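Vanadium-dependent bromoperoxidase (Corallina officinalis, PDB 1QHB) catalyses the hydrogen peroxide-dependent halogenation of organic substrates with bromide, using a bound vanadate cofactor and calcium for stability, as a homododecamer. Local coordinates at residues G30-F35 with S141-P146; N37-L42 with A147-S152; G484-A489 with E558-G563; C492-K497 with I566-L571. All coordinates share one frame; numbering follows the deposited sequence.

Interaction 1: G30-F35 with S141-P146; sequences GAVPSF and SVAMPP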
loop_
_atom_site.group_PDB
_atom_site.type_symbol
_atom_site.label_atom_id
_atom_site.label_comp_id
_atom_site.label_asym_id
_atom_site.label_seq_id
_atom_site.Cartn_x
_atom_site.Cartn_y
_atom_site.Cartn_z
ATOM N N GLY A 30 3.012 -21.877 8.067
ATOM C CA GLY A 30 2.152 -21.943 9.235
ATOM C C GLY A 30 3.062 -22.301 10.422
ATOM O O GLY A 30 4.228 -22.642 10.216
ATOM N N ALA A 31 2.517 -22.183 11.599
ATOM C CA ALA A 31 3.244 -22.506 12.825
ATOM C C ALA A 31 2.400 -23.527 13.575
ATOM O O ALA A 31 1.178 -23.516 13.424
ATOM C CB ALA A 31 3.511 -21.234 13.622
ATOM N N VAL A 32 2.981 -24.549 14.182
ATOM C CA VAL A 32 2.162 -25.490 14.949
ATOM C C VAL A 32 2.481 -25.271 16.427
ATOM O O VAL A 32 3.582 -24.902 16.824
ATOM C CB VAL A 32 2.345 -26.956 14.572
ATOM C CG1 VAL A 32 2.050 -27.145 13.065
ATOM C CG2 VAL A 32 3.740 -27.417 14.868
ATOM N N PRO A 33 1.479 -25.480 17.266
ATOM C CA PRO A 33 1.631 -25.377 18.709
ATOM C C PRO A 33 2.416 -26.546 19.279
ATOM O O PRO A 33 2.504 -27.601 18.655
ATOM C CB PRO A 33 0.186 -25.312 19.211
ATOM C CG PRO A 33 -0.645 -25.907 18.153
ATOM C CD PRO A 33 0.142 -25.951 16.872
ATOM N N SER A 34 3.047 -26.358 20.444
ATOM C CA SER A 34 3.786 -27.479 21.048
ATOM C C SER A 34 3.016 -27.861 22.304
ATOM O O SER A 34 2.662 -26.969 23.098
ATOM C CB SER A 34 5.195 -27.021 21.379
ATOM O OG SER A 34 6.039 -26.973 20.227
ATOM N N PHE A 35 2.654 -29.125 22.487
ATOM C CA PHE A 35 1.933 -29.527 23.703
ATOM C C PHE A 35 2.898 -30.267 24.626
ATOM O O PHE A 35 3.667 -31.079 24.141
ATOM C CB PHE A 35 0.770 -30.453 23.332
ATOM C CG PHE A 35 -0.172 -29.798 22.353
ATOM C CD1 PHE A 35 -1.129 -28.883 22.791
ATOM C CD2 PHE A 35 -0.083 -30.096 20.995
ATOM C CE1 PHE A 35 -1.989 -28.268 21.895
ATOM C CE2 PHE A 35 -0.973 -29.506 20.116
ATOM C CZ PHE A 35 -1.919 -28.589 20.550
ATOM N N SER A 141 8.205 -22.376 15.306
ATOM C CA SER A 141 7.141 -22.725 14.353
ATOM C C SER A 141 6.986 -24.224 14.250
ATOM O O SER A 141 6.017 -24.655 13.666
ATOM C CB SER A 141 7.402 -22.093 12.983
ATOM O OG SER A 141 8.519 -22.718 12.342
ATOM N N VAL A 142 7.920 -24.992 14.790
ATOM C CA VAL A 142 7.861 -26.455 14.686
ATOM C C VAL A 142 7.680 -27.020 16.091
ATOM O O VAL A 142 7.716 -26.242 17.053
ATOM C CB VAL A 142 9.094 -27.047 13.987
ATOM C CG1 VAL A 142 9.155 -26.666 12.500
ATOM C CG2 VAL A 142 10.356 -26.599 14.688
ATOM N N ALA A 143 7.345 -28.314 16.179
ATOM C CA ALA A 143 7.044 -28.916 17.467
ATOM C C ALA A 143 7.534 -30.343 17.644
ATOM O O ALA A 143 7.643 -31.127 16.692
ATOM C CB ALA A 143 5.493 -29.026 17.519
ATOM N N MET A 144 7.714 -30.740 18.875
ATOM C CA MET A 144 8.003 -32.143 19.231
ATOM C C MET A 144 6.789 -32.584 20.054
ATOM O O MET A 144 6.164 -31.760 20.728
ATOM C CB MET A 144 9.282 -32.262 20.030
ATOM C CG MET A 144 10.563 -32.043 19.237
ATOM S SD MET A 144 12.033 -32.048 20.302
ATOM C CE MET A 144 11.971 -33.708 20.968
ATOM N N PRO A 145 6.315 -33.787 19.932
ATOM C CA PRO A 145 5.154 -34.239 20.687
ATOM C C PRO A 145 5.480 -34.379 22.168
ATOM O O PRO A 145 6.628 -34.377 22.600
ATOM C CB PRO A 145 4.835 -35.585 20.047
ATOM C CG PRO A 145 6.136 -36.089 19.480
ATOM C CD PRO A 145 6.919 -34.851 19.069
ATOM N N PRO A 146 4.456 -34.464 23.014
ATOM C CA PRO A 146 4.624 -34.638 24.440
ATOM C C PRO A 146 5.581 -35.783 24.770
ATOM O O PRO A 146 5.433 -36.855 24.196
ATOM C CB PRO A 146 3.238 -35.011 24.948
ATOM C CG PRO A 146 2.247 -34.620 23.878
ATOM C CD PRO A 146 3.011 -34.483 22.594
HETATM O O HOH W 1 5.700 -24.733 18.411
HETATM O O HOH W 2 3.519 -31.127 20.794
#

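Interaction 2: N37-L42 with A147-S152; sequences NGEELL and APVLTS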
loop_
_atom_site.group_PDB
_atom_site.type_symbol
_atom_site.label_atom_id
_atom_site.label_comp_id
_atom_site.label_asym_id
_atom_site.label_seq_id
_atom_site.Cartn_x
_atom_site.Cartn_y
_atom_site.Cartn_z
ATOM N N ASN A 37 3.536 -32.836 28.107
ATOM C CA ASN A 37 2.838 -33.979 28.678
ATOM C C ASN A 37 2.048 -33.722 29.958
ATOM O O ASN A 37 1.377 -34.674 30.366
ATOM C CB ASN A 37 3.840 -35.154 28.860
ATOM C CG ASN A 37 4.853 -34.946 29.964
ATOM O OD1 ASN A 37 4.751 -34.052 30.809
ATOM N ND2 ASN A 37 5.860 -35.798 30.034
ATOM N N GLY A 38 2.062 -32.524 30.556
ATOM C CA GLY A 38 1.225 -32.236 31.700
ATOM C C GLY A 38 1.811 -32.478 33.078
ATOM O O GLY A 38 1.258 -32.105 34.111
ATOM N N GLU A 39 3.013 -33.046 33.155
ATOM C CA GLU A 39 3.638 -33.465 34.391
ATOM C C GLU A 39 4.111 -32.331 35.263
ATOM O O GLU A 39 4.176 -32.425 36.493
ATOM C CB GLU A 39 4.898 -34.305 34.114
ATOM C CG GLU A 39 4.536 -35.775 34.161
ATOM C CD GLU A 39 5.744 -36.646 33.862
ATOM O OE1 GLU A 39 6.616 -36.233 33.096
ATOM O OE2 GLU A 39 5.705 -37.744 34.434
ATOM N N GLU A 40 4.496 -31.259 34.581
ATOM C CA GLU A 40 5.131 -30.164 35.262
ATOM C C GLU A 40 4.510 -29.784 36.591
ATOM O O GLU A 40 5.234 -29.547 37.578
ATOM C CB GLU A 40 5.248 -28.990 34.308
ATOM C CG GLU A 40 6.128 -27.893 34.886
ATOM C CD GLU A 40 6.795 -27.008 33.886
ATOM O OE1 GLU A 40 7.670 -27.482 33.115
ATOM O OE2 GLU A 40 6.479 -25.787 33.877
ATOM N N LEU A 41 3.220 -29.528 36.608
ATOM C CA LEU A 41 2.540 -29.092 37.810
ATOM C C LEU A 41 1.694 -30.193 38.414
ATOM O O LEU A 41 1.031 -29.855 39.406
ATOM C CB LEU A 41 1.563 -27.921 37.514
ATOM C CG LEU A 41 2.235 -26.650 37.002
ATOM C CD1 LEU A 41 1.185 -25.647 36.542
ATOM C CD2 LEU A 41 3.128 -26.072 38.088
ATOM N N LEU A 42 1.731 -31.371 37.797
ATOM C CA LEU A 42 0.942 -32.489 38.327
ATOM C C LEU A 42 1.413 -32.931 39.705
ATOM O O LEU A 42 0.582 -33.059 40.610
ATOM C CB LEU A 42 0.972 -33.659 37.313
ATOM C CG LEU A 42 0.202 -34.940 37.667
ATOM C CD1 LEU A 42 -1.284 -34.706 37.844
ATOM C CD2 LEU A 42 0.406 -36.048 36.636
ATOM N N ALA A 147 6.466 -35.594 25.755
ATOM C CA ALA A 147 7.322 -36.690 26.217
ATOM C C ALA A 147 6.594 -37.709 27.077
ATOM O O ALA A 147 5.554 -37.439 27.644
ATOM C CB ALA A 147 8.480 -36.121 27.037
ATOM N N PRO A 148 7.103 -38.946 27.127
ATOM C CA PRO A 148 6.568 -40.010 27.970
ATOM C C PRO A 148 6.458 -39.542 29.428
ATOM O O PRO A 148 7.334 -38.795 29.848
ATOM C CB PRO A 148 7.644 -41.106 27.905
ATOM C CG PRO A 148 8.339 -40.863 26.621
ATOM C CD PRO A 148 8.372 -39.353 26.432
ATOM N N VAL A 149 5.439 -39.941 30.171
ATOM C CA VAL A 149 5.298 -39.551 31.567
ATOM C C VAL A 149 5.946 -40.604 32.464
ATOM O O VAL A 149 6.148 -41.772 32.070
ATOM C CB VAL A 149 3.855 -39.289 32.038
ATOM C CG1 VAL A 149 3.285 -38.072 31.289
ATOM C CG2 VAL A 149 2.934 -40.466 31.808
ATOM N N LEU A 150 6.266 -40.199 33.693
ATOM C CA LEU A 150 6.992 -41.002 34.647
ATOM C C LEU A 150 6.334 -42.312 34.985
ATOM O O LEU A 150 7.029 -43.297 35.277
ATOM C CB LEU A 150 7.241 -40.273 35.965
ATOM C CG LEU A 150 8.357 -39.255 36.113
ATOM C CD1 LEU A 150 8.346 -38.710 37.543
ATOM C CD2 LEU A 150 9.710 -39.859 35.793
ATOM N N THR A 151 5.019 -42.379 34.909
ATOM C CA THR A 151 4.265 -43.578 35.242
ATOM C C THR A 151 3.904 -44.367 34.025
ATOM O O THR A 151 2.996 -45.228 34.117
ATOM C CB THR A 151 2.972 -43.110 35.968
ATOM O OG1 THR A 151 2.359 -42.125 35.094
ATOM C CG2 THR A 151 3.300 -42.363 37.286
ATOM N N SER A 152 4.521 -44.109 32.862
ATOM C CA SER A 152 4.078 -44.861 31.671
ATOM C C SER A 152 4.936 -46.068 31.407
ATOM O O SER A 152 6.148 -46.137 31.694
ATOM C CB SER A 152 4.127 -43.955 30.428
ATOM O OG SER A 152 5.464 -43.535 30.156
HETATM O O HOH W 3 6.285 -33.201 27.586
HETATM O O HOH W 4 8.852 -38.086 32.104
#

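Interaction 3: G484-A489 with E558-G563; sequences GHAVVA and ESLLLG. With PO4 (phosphate ion), chain G.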
loop_
_atom_site.group_PDB
_atom_site.type_symbol
_atom_site.label_atom_id
_atom_site.label_comp_id
_atom_site.label_asym_id
_atom_site.label_seq_id
_atom_site.Cartn_x
_atom_site.Cartn_y
_atom_site.Cartn_z
ATOM N N GLY A 484 20.384 -31.940 21.560
ATOM C CA GLY A 484 21.193 -31.167 20.641
ATOM C C GLY A 484 21.923 -32.068 19.679
ATOM O O GLY A 484 21.987 -31.790 18.473
ATOM N N HIS A 485 22.486 -33.177 20.153
ATOM C CA HIS A 485 23.202 -34.106 19.244
ATOM C C HIS A 485 22.266 -34.701 18.198
ATOM O O HIS A 485 22.525 -34.750 17.000
ATOM C CB HIS A 485 23.726 -35.289 20.133
ATOM C CG HIS A 485 25.058 -34.927 20.719
ATOM N ND1 HIS A 485 25.279 -34.227 21.874
ATOM C CD2 HIS A 485 26.293 -35.214 20.239
ATOM C CE1 HIS A 485 26.579 -34.069 22.061
ATOM N NE2 HIS A 485 27.225 -34.690 21.100
ATOM N N ALA A 486 21.118 -35.197 18.664
ATOM C CA ALA A 486 20.150 -35.804 17.750
ATOM C C ALA A 486 19.487 -34.797 16.821
ATOM O O ALA A 486 19.295 -35.146 15.641
ATOM C CB ALA A 486 19.143 -36.618 18.518
ATOM N N VAL A 487 19.271 -33.531 17.281
ATOM C CA VAL A 487 18.630 -32.625 16.317
ATOM C C VAL A 487 19.580 -32.297 15.187
ATOM O O VAL A 487 19.253 -32.093 14.022
ATOM C CB VAL A 487 18.036 -31.370 16.982
ATOM C CG1 VAL A 487 19.113 -30.305 17.277
ATOM C CG2 VAL A 487 17.047 -30.731 15.999
ATOM N N VAL A 488 20.866 -32.149 15.515
ATOM C CA VAL A 488 21.897 -31.827 14.553
ATOM C C VAL A 488 22.143 -33.017 13.634
ATOM O O VAL A 488 22.336 -32.832 12.437
ATOM C CB VAL A 488 23.192 -31.377 15.242
ATOM C CG1 VAL A 488 24.374 -31.312 14.282
ATOM C CG2 VAL A 488 22.967 -30.006 15.895
ATOM N N ALA A 489 22.119 -34.227 14.217
ATOM C CA ALA A 489 22.316 -35.433 13.414
ATOM C C ALA A 489 21.239 -35.426 12.318
ATOM O O ALA A 489 21.551 -35.585 11.137
ATOM C CB ALA A 489 22.213 -36.713 14.262
ATOM N N GLU A 558 12.573 -38.436 18.507
ATOM C CA GLU A 558 11.807 -37.222 18.176
ATOM C C GLU A 558 12.678 -36.074 17.688
ATOM O O GLU A 558 12.189 -35.286 16.855
ATOM C CB GLU A 558 10.941 -36.791 19.367
ATOM C CG GLU A 558 9.895 -37.849 19.727
ATOM C CD GLU A 558 8.912 -38.134 18.594
ATOM O OE1 GLU A 558 8.816 -37.403 17.598
ATOM O OE2 GLU A 558 8.167 -39.133 18.675
ATOM N N SER A 559 13.897 -35.930 18.189
ATOM C CA SER A 559 14.777 -34.856 17.783
ATOM C C SER A 559 15.307 -35.119 16.364
ATOM O O SER A 559 15.571 -34.179 15.623
ATOM C CB SER A 559 15.950 -34.723 18.724
ATOM O OG SER A 559 15.641 -34.393 20.044
ATOM N N LEU A 560 15.519 -36.385 15.998
ATOM C CA LEU A 560 15.952 -36.685 14.635
ATOM C C LEU A 560 14.852 -36.185 13.675
ATOM O O LEU A 560 15.214 -35.512 12.718
ATOM C CB LEU A 560 16.174 -38.207 14.455
ATOM C CG LEU A 560 17.458 -38.672 15.196
ATOM C CD1 LEU A 560 17.448 -40.174 15.397
ATOM C CD2 LEU A 560 18.650 -38.240 14.373
ATOM N N LEU A 561 13.579 -36.478 13.948
ATOM C CA LEU A 561 12.556 -35.978 13.037
ATOM C C LEU A 561 12.510 -34.445 12.974
ATOM O O LEU A 561 12.303 -33.905 11.885
ATOM C CB LEU A 561 11.151 -36.469 13.450
ATOM C CG LEU A 561 10.998 -37.984 13.540
ATOM C CD1 LEU A 561 9.515 -38.328 13.801
ATOM C CD2 LEU A 561 11.469 -38.664 12.288
ATOM N N LEU A 562 12.744 -33.775 14.097
ATOM C CA LEU A 562 12.697 -32.311 14.101
ATOM C C LEU A 562 13.819 -31.722 13.267
ATOM O O LEU A 562 13.548 -30.752 12.498
ATOM C CB LEU A 562 12.752 -31.759 15.524
ATOM C CG LEU A 562 12.784 -30.256 15.761
ATOM C CD1 LEU A 562 11.400 -29.688 15.439
ATOM C CD2 LEU A 562 13.168 -29.824 17.174
ATOM N N GLY A 563 15.020 -32.315 13.324
ATOM C CA GLY A 563 16.131 -31.751 12.583
ATOM C C GLY A 563 15.931 -31.966 11.099
ATOM O O GLY A 563 16.385 -31.172 10.248
HETATM P P PO4 G . 22.511 -33.065 24.378
HETATM O O1 PO4 G . 22.604 -33.684 25.727
HETATM O O2 PO4 G . 22.720 -34.067 23.293
HETATM O O3 PO4 G . 23.509 -31.987 24.273
HETATM O O4 PO4 G . 21.111 -32.510 24.266
#

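Interaction 4: C492-K497 with I566-L571; sequences CVTILK and IAIGIL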
loop_
_atom_site.group_PDB
_atom_site.type_symbol
_atom_site.label_atom_id
_atom_site.label_comp_id
_atom_site.label_asym_id
_atom_site.label_seq_id
_atom_site.Cartn_x
_atom_site.Cartn_y
_atom_site.Cartn_z
ATOM N N CYS A 492 21.824 -32.624 9.627
ATOM C CA CYS A 492 22.998 -32.872 8.849
ATOM C C CYS A 492 22.885 -34.113 7.934
ATOM O O CYS A 492 23.292 -34.009 6.780
ATOM C CB CYS A 492 24.219 -33.009 9.799
ATOM S SG CYS A 492 24.696 -31.513 10.673
ATOM N N VAL A 493 22.350 -35.256 8.371
ATOM C CA VAL A 493 22.307 -36.381 7.450
ATOM C C VAL A 493 21.226 -36.154 6.380
ATOM O O VAL A 493 21.391 -36.674 5.300
ATOM C CB VAL A 493 22.222 -37.783 8.099
ATOM C CG1 VAL A 493 23.393 -38.048 9.051
ATOM C CG2 VAL A 493 20.893 -37.965 8.787
ATOM N N THR A 494 20.212 -35.340 6.629
ATOM C CA THR A 494 19.217 -34.949 5.634
ATOM C C THR A 494 19.917 -34.166 4.527
ATOM O O THR A 494 19.753 -34.561 3.350
ATOM C CB THR A 494 18.089 -34.121 6.272
ATOM O OG1 THR A 494 17.454 -34.995 7.204
ATOM C CG2 THR A 494 17.028 -33.673 5.259
ATOM N N ILE A 495 20.846 -33.265 4.891
ATOM C CA ILE A 495 21.558 -32.518 3.838
ATOM C C ILE A 495 22.406 -33.444 2.995
ATOM O O ILE A 495 22.515 -33.313 1.752
ATOM C CB ILE A 495 22.467 -31.445 4.487
ATOM C CG1 ILE A 495 21.717 -30.293 5.113
ATOM C CG2 ILE A 495 23.489 -30.872 3.466
ATOM C CD1 ILE A 495 20.641 -29.628 4.229
ATOM N N LEU A 496 23.183 -34.314 3.644
ATOM C CA LEU A 496 24.039 -35.243 2.921
ATOM C C LEU A 496 23.219 -36.221 2.069
ATOM O O LEU A 496 23.678 -36.552 0.982
ATOM C CB LEU A 496 24.918 -36.030 3.909
ATOM C CG LEU A 496 25.951 -35.222 4.703
ATOM C CD1 LEU A 496 26.607 -36.125 5.763
ATOM C CD2 LEU A 496 26.985 -34.608 3.791
ATOM N N LYS A 497 22.077 -36.730 2.548
ATOM C CA LYS A 497 21.350 -37.679 1.674
ATOM C C LYS A 497 20.745 -36.905 0.496
ATOM O O LYS A 497 20.606 -37.503 -0.537
ATOM C CB LYS A 497 20.266 -38.436 2.394
ATOM C CG LYS A 497 20.651 -39.373 3.530
ATOM C CD LYS A 497 19.465 -40.103 4.088
ATOM C CE LYS A 497 18.527 -39.156 4.795
ATOM N NZ LYS A 497 17.472 -39.794 5.634
ATOM N N ILE A 566 13.848 -29.161 9.816
ATOM C CA ILE A 566 14.579 -27.888 9.766
ATOM C C ILE A 566 15.384 -27.884 8.483
ATOM O O ILE A 566 15.368 -26.901 7.769
ATOM C CB ILE A 566 15.470 -27.700 11.016
ATOM C CG1 ILE A 566 14.704 -27.450 12.323
ATOM C CG2 ILE A 566 16.470 -26.580 10.842
ATOM C CD1 ILE A 566 13.667 -26.347 12.255
ATOM N N ALA A 567 16.105 -28.966 8.175
ATOM C CA ALA A 567 16.919 -29.080 6.980
ATOM C C ALA A 567 16.087 -28.939 5.713
ATOM O O ALA A 567 16.482 -28.192 4.821
ATOM C CB ALA A 567 17.634 -30.419 6.899
ATOM N N ILE A 568 14.951 -29.622 5.659
ATOM C CA ILE A 568 14.061 -29.553 4.481
ATOM C C ILE A 568 13.573 -28.111 4.278
ATOM O O ILE A 568 13.511 -27.589 3.161
ATOM C CB ILE A 568 12.864 -30.533 4.668
ATOM C CG1 ILE A 568 13.247 -31.966 4.409
ATOM C CG2 ILE A 568 11.677 -30.117 3.786
ATOM C CD1 ILE A 568 12.276 -33.090 4.794
ATOM N N GLY A 569 13.234 -27.417 5.372
ATOM C CA GLY A 569 12.812 -26.015 5.334
ATOM C C GLY A 569 13.833 -25.044 4.779
ATOM O O GLY A 569 13.544 -24.198 3.925
ATOM N N ILE A 570 15.104 -25.243 5.184
ATOM C CA ILE A 570 16.200 -24.463 4.637
ATOM C C ILE A 570 16.407 -24.751 3.138
ATOM O O ILE A 570 16.586 -23.889 2.247
ATOM C CB ILE A 570 17.507 -24.740 5.412
ATOM C CG1 ILE A 570 17.369 -24.123 6.820
ATOM C CG2 ILE A 570 18.686 -24.229 4.656
ATOM C CD1 ILE A 570 18.464 -24.513 7.821
ATOM N N LEU A 571 16.378 -26.026 2.794
ATOM C CA LEU A 571 16.580 -26.291 1.343
ATOM C C LEU A 571 15.471 -25.653 0.515
ATOM O O LEU A 571 15.741 -25.133 -0.573
ATOM C CB LEU A 571 16.541 -27.791 1.066
ATOM C CG LEU A 571 17.804 -28.498 1.582
ATOM C CD1 LEU A 571 17.644 -29.991 1.378
ATOM C CD2 LEU A 571 19.008 -27.930 0.880
#

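Interaction 1: G30-F35 with S141-P146
Val32 places CG1 anti to its own carbonyl carbon (chi1 -57°), which leaves CG2 between the backbone N and that carbon and presses it on Ala143 CB at 3.6 Å. Ser34 puts OG anti to the carbonyl carbon and beside the backbone N (chi1 -78°), so the hydroxyl comes over the same methyl, Ser34 OG to Ala143 CB 3.4 Å. Ala143 CB therefore sits between the two side chains and also touches the carbonyl of Pro33. At the start of the contact Val32 N donates to Ser141 O (3.1 Å, N-H...O 168°), beside the pair of methylene and methyl carbons of Ser141 and Ala31. Water 1 is hydrogen-bonded to Val32 O at 2.7 Å, to Ser34 OG at 2.9 Å and to Val142 O at 2.9 Å. The pairing is thus of two extended loop segments running in nearly the same direction, joined by one direct backbone bond and bridging waters and forming no regular sheet; 30-35 follows helix 11-28, and the loop segment 141-146 lies on the way to helix 153-167. Farther along, water 2 accepts from Phe35 N at 2.8 Å and donates to Met144 O at 2.7 Å, and the carbonyl O of Phe35 lies against the ring of Pro146. Ser34 OG has a further partner in Gln397 NE2, while Val142 turns away to pack on Leu562 of helix 553-574. On the outer side Phe35 packs on Lys588 of a second subunit, and Pro146 on Thr592 of that subunit.

Interaction 2: N37-L42 with A147-S152
Asn37 ND2 donates a hydrogen bond to Ala147 O (2.9 Å), which lies in the amide plane of Asn37, although the donor stands above the plane of the carbonyl. The same nitrogen also donates to Glu39 OE1 at 3.2 Å, met from above the carboxylate plane, and this bond joins the two side chains. Asn37 OD1 accepts from Glu39 N at 3.1 Å, which closes an Asx turn. Glu39 OE2 takes the backbone N-H of Leu150 on its syn side, a short, straight bond of 2.6 Å and 174°, and has a second partner in the hydroxyl of Tyr43. Water 4 donates to Glu39 OE1 at 3.1 Å and to Pro148 O at 2.8 Å; water 3 accepts from Asn37 N at 2.8 Å and from Ala147 N at 3.0 Å. Val149 and Leu150 lie in a type I turn leading to Ser152, the N-cap of helix 153-167; the bonds from Asn37 and Glu39 thus tie the loop after helix 11-28 to the approach to that helix. An alanine in place of Glu39 would probably leave Leu150 N without its acceptor and the Tyr43 hydroxyl without this partner. With amide, backbone and water donors gathered round it, the buried carboxylate is likely to stay ionised.

Interaction 3: G484-A489 with E558-G563
Ala486 and Ser559 both turn toward the facing helix and meet side by side, CB to CB at 3.7 Å, and small groups here let the axes of 484-489 and 558-563 approach to 6.8 Å at a crossing angle of -40°. Val487 stands beside this pair: its CA meets Ser559 O at 3.5 Å in a CA-H...O contact, and its CG2 lies over the backbone of Gly563. A second such contact runs the other way, from Gly563 CA to Val487 O, also at 3.5 Å; a side chain on Gly563 would collide with that carbonyl. Leu560 leaves its helix facing away, yet CD2 swings back to Ala486 O at 3.4 Å and to Ala489 CB at 3.9 Å, filling the flank opposite Val487. The hydroxyl of Ser559 is engaged by Asp555 O and Ser483 N, the latter residue being itself a phosphate ligand. On the far side of helix 484-499, His485 holds CG anti to its carbonyl carbon (chi1 -86°), and the phosphate lies at the edge of the ring, in its plane, with ND1 donating to O2 at 2.9 Å. Gly484 N donates to phosphate O4 at 2.9 Å, and His485 N to O2. An alanine in place of His485 would probably leave O2 without its ring donor and Asp333 without the NE2 it pairs with. The phosphate occupies the vanadate site, completed by Lys398, Arg406, Ser483, Arg545 and His551, at the helix N-terminus of the vanadium haloperoxidase fold.

Interaction 4: C492-K497 with I566-L571
Ile495 reaches across to Ala567 and Leu571 with its longer branch alone. CB is still 5.5 Å from Ala567 CB, too far to touch. From there CG1 goes anti to the carbonyl carbon (chi1 -70°) and advances to 4.5 Å from Ala567 CB, while the short branch, CG2, stays anti to the backbone N and makes no contact with 566-571. The last torsion (chi2 -50°) brings CD1 up against side chains of the neighbouring helix: it meets Ala567 CB at 4.1 Å, then Leu571 CG at 4.0 Å and Leu571 CD2 at 4.1 Å. The tip methyl thus lies against the branch point of Leu571, the two side chains meeting at a slant, with Ala567 one turn earlier on the same helix as its other neighbour. Thr494 adds a second point of contact, turning CG2 anti to its backbone N and onto Ala567 CB at 3.7 Å; the same methyl also grazes Ile568 CG1 at 4.2 Å. Its hydroxyl is hydrogen-bonded to Gly490 O, one turn back in the helix, and the contact with Ala567 is made by the methyl and CB. No hydrogen bond joins the segments. Their axes lie 9.0 Å apart at closest and make 49° between N-to-C directions, and the gap is bridged by side chains. Helix 376-402 adds to the apolar packing, Val386 touching both Ile495 and Ile570, and Leu382 touching Leu571. The arrangement is plain apolar helix packing in the helical core of the vanadium haloperoxidase fold, away from the vanadate and calcium sites.

Interactions 3 and 4 are two levels of one helix pair, 484-499 with 553-574, their centres 11 Å apart: the first level carries the vanadate-site residues, and the second continues the packing away from them. Interactions 1 and 2 likewise share two loops, after helix 11-28 and before helix 153-167, with centres 18 Å apart and Pro146 touching Asn37 between them; both also border a second subunit. Along the chain both loop contacts close before the helix contacts open. Interaction 1 is the link between the pairs: Val142, Met144 and Pro145 rest on helix 553-574, whereas interaction 2 stays about 18 Å from interaction 4 at their nearest atoms. The loops thus connect the subunit interface with the helices beside the active site.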